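Side-chain contacts in DisA protein (Sorangium cellulosum, PDB 6CCA), which probably transfers methyl groups to carbon in the disorazol polyketide assembly line, building gem-dimethyl groups: residues A[136-141]-A[157-162]; A[67-72]-A[109-114]; A[173-178]-A[349-354]. All blocks are in the same frame, centred on the assembly; numbering follows the deposited sequence.

In the fold
The three contacts follow one another along the chain in the order of their first segments, contact 2, contact 1, contact 3, and all involve the helices that precede strand 226-231 of the methyltransferase sheet. Contacts 1 and 2 lie with centres about 13 Å apart and are joined through helix 55-75: L68 and C71 on it meet W159 and Y162 of helix 152-163, while L69 and L70 serve contact 2. Contact 3, about 18 Å from contact 1 between centres, touches it through V178 and A160. Its second segment, 349-354, comes much later, after strand 330-337, so contact 3 ties the late chain back to the early helices.

Contact 1: A[136-141]-A[157-162]; sequences HEVERR and LLWACY
Consecutive helices 135-146 and 152-163 form a roughly antiparallel helical hairpin, and the 136-141 and 157-162 segments meet where the indole of W159 reaches V138 and E139. The backbones stay well apart, 8.8 Å between the CA atoms of E139 and W159, and the tryptophan spans the gap. With CG anti to the backbone N (chi1 -162°), W159 extends its six-membered ring across to the other helix. W159 CZ2 comes to 3.7 Å from E139 CG, and W159 CH2 lies 3.8 Å from E139 CB, so aliphatic carbons of the glutamate rest obliquely against the indole. The chain of E139 then bends at chi2 (-85°), and the carboxylate plane stands 70° from the ring plane; its OE2 is hydrogen-bonded to Q143 NE2, one turn further along the same helix. Beside this pair V138 makes a looser apolar contact, CG2 to W159 CZ3 at 4.3 Å. Within its own helix the indole is backed by Y162, whose CD2 sits 3.6 Å above one ring face, offset toward the rim. No hydrogen bond crosses between the segments, and W159 remains partly exposed whereas V138 is buried. Y162 OH bonds to K135 NZ at the start of helix 135-146, a polar tie between the two helices. Helix 55-75 packs against both aromatics through L68, while L157 packs on L179 of helix 175-179 and, with L158, on helix 342-346.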
# COMPACT_ATOMS: atom_id res chain seq x y z
N HIS A 136 16.38 25.94 6.61
CA HIS A 136 15.37 26.75 7.26
C HIS A 136 14.05 26.71 6.51
O HIS A 136 12.98 26.64 7.13
CB HIS A 136 15.90 28.19 7.51
CG HIS A 136 17.13 28.20 8.40
ND1 HIS A 136 18.37 28.64 7.98
CD2 HIS A 136 17.32 27.72 9.67
CE1 HIS A 136 19.26 28.46 8.93
NE2 HIS A 136 18.65 27.91 9.98
N GLU A 137 14.12 26.78 5.20
CA GLU A 137 12.95 26.75 4.35
C GLU A 137 12.07 25.52 4.63
O GLU A 137 10.84 25.63 4.76
CB GLU A 137 13.34 26.66 2.88
CG GLU A 137 13.35 27.93 2.07
CD GLU A 137 14.00 27.64 0.69
OE1 GLU A 137 13.47 26.76 -0.03
OE2 GLU A 137 15.07 28.22 0.38
N VAL A 138 12.70 24.38 4.61
CA VAL A 138 11.94 23.11 4.81
C VAL A 138 11.32 22.98 6.17
O VAL A 138 10.20 22.50 6.29
CB VAL A 138 12.70 21.79 4.41
CG1 VAL A 138 13.12 21.88 2.96
CG2 VAL A 138 13.84 21.43 5.37
N GLU A 139 11.99 23.45 7.23
CA GLU A 139 11.36 23.42 8.56
C GLU A 139 10.13 24.30 8.68
O GLU A 139 9.10 23.85 9.20
CB GLU A 139 12.43 23.71 9.66
CG GLU A 139 11.93 23.28 11.05
CD GLU A 139 11.09 24.35 11.73
OE1 GLU A 139 11.09 25.50 11.19
OE2 GLU A 139 10.43 24.05 12.79
N ARG A 140 10.18 25.51 8.04
CA ARG A 140 9.02 26.40 7.98
C ARG A 140 7.93 25.74 7.18
O ARG A 140 6.75 25.76 7.56
CB ARG A 140 9.34 27.81 7.38
CG ARG A 140 10.18 28.71 8.30
CD ARG A 140 10.49 30.17 7.78
NE ARG A 140 11.53 30.20 6.69
CZ ARG A 140 12.85 30.44 6.83
NH1 ARG A 140 13.40 30.72 8.01
NH2 ARG A 140 13.62 30.39 5.75
N ARG A 141 8.28 25.16 6.04
CA ARG A 141 7.24 24.51 5.17
C ARG A 141 6.57 23.36 5.83
O ARG A 141 5.37 23.21 5.71
CB ARG A 141 7.86 24.07 3.83
CG ARG A 141 6.87 23.61 2.76
CD ARG A 141 5.80 24.64 2.58
NE ARG A 141 4.94 24.29 1.45
CZ ARG A 141 3.79 24.92 1.20
NH1 ARG A 141 3.34 25.84 2.07
NH2 ARG A 141 3.05 24.56 0.15
N LEU A 157 5.24 11.95 9.75
CA LEU A 157 6.08 10.80 9.47
C LEU A 157 7.36 11.20 8.68
O LEU A 157 8.44 10.71 8.95
CB LEU A 157 5.29 9.77 8.67
CG LEU A 157 6.16 8.56 8.27
CD1 LEU A 157 6.77 7.94 9.51
CD2 LEU A 157 5.36 7.48 7.51
N LEU A 158 7.20 12.00 7.61
CA LEU A 158 8.38 12.43 6.84
C LEU A 158 9.35 13.18 7.71
O LEU A 158 10.55 13.03 7.57
CB LEU A 158 7.97 13.32 5.69
CG LEU A 158 7.28 12.63 4.54
CD1 LEU A 158 7.04 13.65 3.48
CD2 LEU A 158 8.21 11.56 3.93
N TRP A 159 8.85 14.06 8.57
CA TRP A 159 9.72 14.83 9.48
C TRP A 159 10.46 13.94 10.47
O TRP A 159 11.66 14.10 10.66
CB TRP A 159 8.96 15.96 10.20
CG TRP A 159 9.88 16.98 10.78
CD1 TRP A 159 10.21 17.13 12.10
CD2 TRP A 159 10.71 17.89 10.05
NE1 TRP A 159 11.16 18.13 12.22
CE2 TRP A 159 11.50 18.59 10.98
CE3 TRP A 159 10.83 18.19 8.70
CZ2 TRP A 159 12.36 19.62 10.61
CZ3 TRP A 159 11.72 19.17 8.32
CH2 TRP A 159 12.46 19.89 9.28
N ALA A 160 9.80 12.89 10.98
CA ALA A 160 10.48 11.94 11.87
C ALA A 160 11.60 11.20 11.11
O ALA A 160 12.68 10.96 11.64
CB ALA A 160 9.47 10.96 12.49
N CYS A 161 11.35 10.84 9.87
CA CYS A 161 12.35 10.15 9.07
C CYS A 161 13.49 11.14 8.77
O CYS A 161 14.65 10.80 8.89
CB CYS A 161 11.77 9.67 7.75
SG CYS A 161 10.65 8.25 7.95
N TYR A 162 13.11 12.37 8.36
CA TYR A 162 14.08 13.45 8.06
C TYR A 162 15.13 13.61 9.15
O TYR A 162 16.38 13.62 8.93
CB TYR A 162 13.37 14.78 7.79
CG TYR A 162 14.36 15.92 7.91
CD1 TYR A 162 15.25 16.17 6.91
CD2 TYR A 162 14.40 16.73 9.02
CE1 TYR A 162 16.21 17.17 7.02
CE2 TYR A 162 15.37 17.71 9.17
CZ TYR A 162 16.27 17.94 8.16
OH TYR A 162 17.26 18.90 8.27

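Contact 2: A[67-72]-A[109-114]; sequences DLLLCI and LAILEG
L69 and L70 of helix 55-75 pack against I111 and L112 at the C-terminal end of helix 102-114, a buried helix-helix crossing with segment axes 9.8 Å apart at closest approach and a signed angle of -124°. The apolar contacts centre on L69. Its CG is anti to the backbone N (chi1 178°), which carries the branch out toward the other helix; L69 CD2 comes to 3.7 Å from I111 CB and the same distance from I111 CG2, the two side chains crossing at about a right angle. L69 CD2 also lies 3.9 Å from L112 CG, and L70 CB adds an apolar contact to L112 CD2 at 4.1 Å. One contact sets side chain against backbone: L112 CD2 approaches L70 N at 3.8 Å, so this methyl lies between the L69 branch and the backbone at L70. Polar bonds between the segments are absent, but D67 OD1 is held by Y117 OH just beyond helix 102-114. F73, the next residue of helix 55-75, adds to the layer over L109 and L112, while strand 118-121 contributes L118. On another face of helix 55-75, L68, C71 and I72 pack against Y162 of helix 152-163.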
# COMPACT_ATOMS: atom_id res chain seq x y z
N ASP A 67 12.00 18.97 -1.73
CA ASP A 67 12.79 19.92 -0.98
C ASP A 67 13.45 19.33 0.28
O ASP A 67 14.61 19.53 0.55
CB ASP A 67 11.91 21.06 -0.60
CG ASP A 67 11.40 21.86 -1.85
OD1 ASP A 67 11.81 21.59 -3.01
OD2 ASP A 67 10.48 22.64 -1.66
N LEU A 68 12.68 18.50 0.98
CA LEU A 68 13.16 17.78 2.16
C LEU A 68 14.31 16.88 1.77
O LEU A 68 15.28 16.76 2.52
CB LEU A 68 11.97 16.94 2.73
CG LEU A 68 12.19 16.36 4.14
CD1 LEU A 68 12.48 17.41 5.24
CD2 LEU A 68 10.96 15.49 4.45
N LEU A 69 14.16 16.17 0.64
CA LEU A 69 15.20 15.32 0.16
C LEU A 69 16.49 16.11 -0.14
O LEU A 69 17.57 15.68 0.22
CB LEU A 69 14.72 14.55 -1.07
CG LEU A 69 15.76 13.64 -1.68
CD1 LEU A 69 16.33 12.62 -0.73
CD2 LEU A 69 15.16 12.93 -2.91
N LEU A 70 16.37 17.23 -0.81
CA LEU A 70 17.57 18.05 -1.03
C LEU A 70 18.25 18.39 0.32
O LEU A 70 19.49 18.25 0.48
CB LEU A 70 17.24 19.30 -1.77
CG LEU A 70 18.44 20.23 -2.09
CD1 LEU A 70 19.61 19.55 -2.79
CD2 LEU A 70 17.96 21.46 -2.90
N CYS A 71 17.42 18.78 1.29
CA CYS A 71 17.89 19.07 2.65
C CYS A 71 18.60 17.88 3.27
O CYS A 71 19.67 18.07 3.87
CB CYS A 71 16.77 19.61 3.52
SG CYS A 71 17.40 20.44 5.01
N ILE A 72 18.10 16.65 3.09
CA ILE A 72 18.78 15.48 3.64
C ILE A 72 20.21 15.32 3.07
O ILE A 72 21.21 15.17 3.80
CB ILE A 72 17.96 14.20 3.32
CG1 ILE A 72 16.69 14.21 4.19
CG2 ILE A 72 18.82 12.95 3.52
CD1 ILE A 72 15.61 13.26 3.74
N LEU A 109 18.17 10.21 -6.28
CA LEU A 109 18.79 11.09 -7.30
C LEU A 109 17.82 11.49 -8.38
O LEU A 109 17.70 12.66 -8.76
CB LEU A 109 20.07 10.46 -7.83
CG LEU A 109 21.19 10.26 -6.81
CD1 LEU A 109 22.39 9.56 -7.46
CD2 LEU A 109 21.55 11.55 -6.03
N ALA A 110 17.02 10.53 -8.90
CA ALA A 110 16.03 10.85 -9.91
C ALA A 110 14.91 11.74 -9.40
O ALA A 110 14.38 12.55 -10.15
CB ALA A 110 15.40 9.56 -10.50
N ILE A 111 14.50 11.60 -8.13
CA ILE A 111 13.58 12.59 -7.54
C ILE A 111 14.17 14.02 -7.60
O ILE A 111 13.47 14.95 -8.03
CB ILE A 111 13.25 12.29 -6.05
CG1 ILE A 111 12.41 11.01 -6.02
CG2 ILE A 111 12.51 13.47 -5.48
CD1 ILE A 111 12.01 10.48 -4.66
N LEU A 112 15.43 14.14 -7.20
CA LEU A 112 16.08 15.48 -7.32
C LEU A 112 16.17 15.99 -8.78
O LEU A 112 15.97 17.20 -9.09
CB LEU A 112 17.43 15.46 -6.64
CG LEU A 112 17.42 15.26 -5.12
CD1 LEU A 112 18.84 15.20 -4.58
CD2 LEU A 112 16.54 16.31 -4.49
N GLU A 113 16.45 15.08 -9.67
CA GLU A 113 16.48 15.39 -11.09
C GLU A 113 15.12 15.86 -11.58
O GLU A 113 15.00 16.88 -12.25
CB GLU A 113 16.99 14.18 -11.87
CG GLU A 113 17.11 14.46 -13.38
CD GLU A 113 17.23 13.19 -14.21
OE1 GLU A 113 16.84 12.07 -13.78
OE2 GLU A 113 17.76 13.33 -15.30
N GLY A 114 14.05 15.15 -11.22
CA GLY A 114 12.72 15.52 -11.63
C GLY A 114 12.23 16.81 -11.03
O GLY A 114 11.42 17.53 -11.64

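Contact 3: A[173-178]-A[349-354]; sequences VAATDV and GLLDGW
A175 fits its methyl over the L350-L351 corner of the facing loop, with CB 3.9 Å from L350 O and 4.0 Å from L350 CB. It belongs to short helix 175-179, and its partner lies in the loop after helix 342-346, before helix 372-381, of the Rossmann-like methyltransferase fold. The contact thus joins the helical part of the chain ahead of the main sheet to a loop much later in the chain, 171 residues on. The backbones come close here, A175 CA and L350 CA being 6.2 Å apart, with the small A175 methyl directed at the loop. L350 and L351 meet the methyl differently. L350 offers CB and the carbonyl oxygen, while its branch continues toward Y165 and L168 of helix 165-169. L351 starts at an angle to the contact, but with CG beside the backbone N (chi1 -67°) its CD2 reaches to 4.2 Å from A175 CB. L351 CD2 also lies 4.3 Å from T176 CG2, so one leucine methyl serves two successive residues at the exposed margin. No hydrogen bond crosses between the segments. The loop is tied down by other partners: D352 forms a salt bridge with R100, and G349 O accepts a hydrogen bond from W355 NE1. V178, three residues on from A175, packs on L168. Within the loop, W354 folds back so that G349 CA sits 3.7 Å above one face of its ring, offset toward the rim, while NE1 bonds to W366 O.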
# COMPACT_ATOMS: atom_id res chain seq x y z
N VAL A 173 20.80 2.86 11.70
CA VAL A 173 19.64 2.61 12.56
C VAL A 173 18.59 1.96 11.72
O VAL A 173 18.37 2.33 10.56
CB VAL A 173 19.09 3.89 13.25
CG1 VAL A 173 18.57 4.88 12.22
CG2 VAL A 173 17.95 3.56 14.20
N ALA A 174 17.93 0.96 12.29
CA ALA A 174 16.88 0.25 11.61
C ALA A 174 15.67 1.14 11.31
O ALA A 174 15.19 1.82 12.18
CB ALA A 174 16.43 -0.93 12.48
N ALA A 175 15.15 1.05 10.10
CA ALA A 175 13.96 1.80 9.70
C ALA A 175 12.78 1.66 10.66
O ALA A 175 12.12 2.64 11.00
CB ALA A 175 13.55 1.39 8.31
N THR A 176 12.50 0.43 11.11
CA THR A 176 11.39 0.18 12.05
C THR A 176 11.54 0.90 13.39
O THR A 176 10.56 1.32 14.00
CB THR A 176 11.23 -1.35 12.31
OG1 THR A 176 12.48 -1.85 12.82
CG2 THR A 176 10.83 -2.07 10.99
N ASP A 177 12.74 1.12 13.83
CA ASP A 177 12.95 1.95 15.06
C ASP A 177 12.51 3.43 14.90
O ASP A 177 12.17 4.14 15.86
CB ASP A 177 14.40 1.99 15.45
CG ASP A 177 14.93 0.62 15.92
OD1 ASP A 177 14.16 -0.36 15.98
OD2 ASP A 177 16.15 0.59 16.19
N VAL A 178 12.57 3.92 13.68
CA VAL A 178 12.14 5.30 13.44
C VAL A 178 10.66 5.35 13.05
O VAL A 178 9.90 6.22 13.50
CB VAL A 178 13.02 5.90 12.34
CG1 VAL A 178 12.59 7.34 12.05
CG2 VAL A 178 14.49 5.82 12.73
N GLY A 349 9.88 3.33 1.19
CA GLY A 349 11.15 2.95 0.50
C GLY A 349 12.33 2.50 1.31
O GLY A 349 13.36 1.99 0.78
N LEU A 350 12.26 2.77 2.62
CA LEU A 350 13.26 2.34 3.53
C LEU A 350 13.01 0.87 3.97
O LEU A 350 13.88 0.30 4.58
CB LEU A 350 13.26 3.20 4.80
CG LEU A 350 13.67 4.66 4.59
CD1 LEU A 350 13.25 5.49 5.78
CD2 LEU A 350 15.16 4.77 4.34
N LEU A 351 11.88 0.28 3.61
CA LEU A 351 11.50 -1.07 4.15
C LEU A 351 11.78 -2.17 3.15
O LEU A 351 11.70 -1.96 1.93
CB LEU A 351 10.01 -1.10 4.50
CG LEU A 351 9.55 -0.21 5.66
CD1 LEU A 351 8.01 -0.15 5.77
CD2 LEU A 351 10.20 -0.68 6.93
N ASP A 352 12.08 -3.36 3.65
CA ASP A 352 12.42 -4.49 2.77
C ASP A 352 11.30 -4.86 1.83
O ASP A 352 11.53 -5.21 0.69
CB ASP A 352 12.74 -5.72 3.63
CG ASP A 352 14.07 -5.60 4.39
OD1 ASP A 352 14.82 -4.65 4.24
OD2 ASP A 352 14.36 -6.51 5.17
N GLY A 353 10.06 -4.78 2.33
CA GLY A 353 8.87 -5.13 1.54
C GLY A 353 8.74 -4.34 0.25
O GLY A 353 8.22 -4.85 -0.76
N TRP A 354 9.14 -3.05 0.30
CA TRP A 354 9.14 -2.19 -0.90
C TRP A 354 10.02 -2.76 -2.03
O TRP A 354 9.68 -2.63 -3.21
CB TRP A 354 9.69 -0.80 -0.51
CG TRP A 354 9.59 0.25 -1.60
CD1 TRP A 354 10.56 0.60 -2.46
CD2 TRP A 354 8.47 1.11 -1.90
NE1 TRP A 354 10.15 1.61 -3.28
CE2 TRP A 354 8.88 1.96 -2.95
CE3 TRP A 354 7.19 1.24 -1.41
CZ2 TRP A 354 8.06 2.88 -3.51
CZ3 TRP A 354 6.36 2.17 -1.95
CH2 TRP A 354 6.78 2.99 -3.00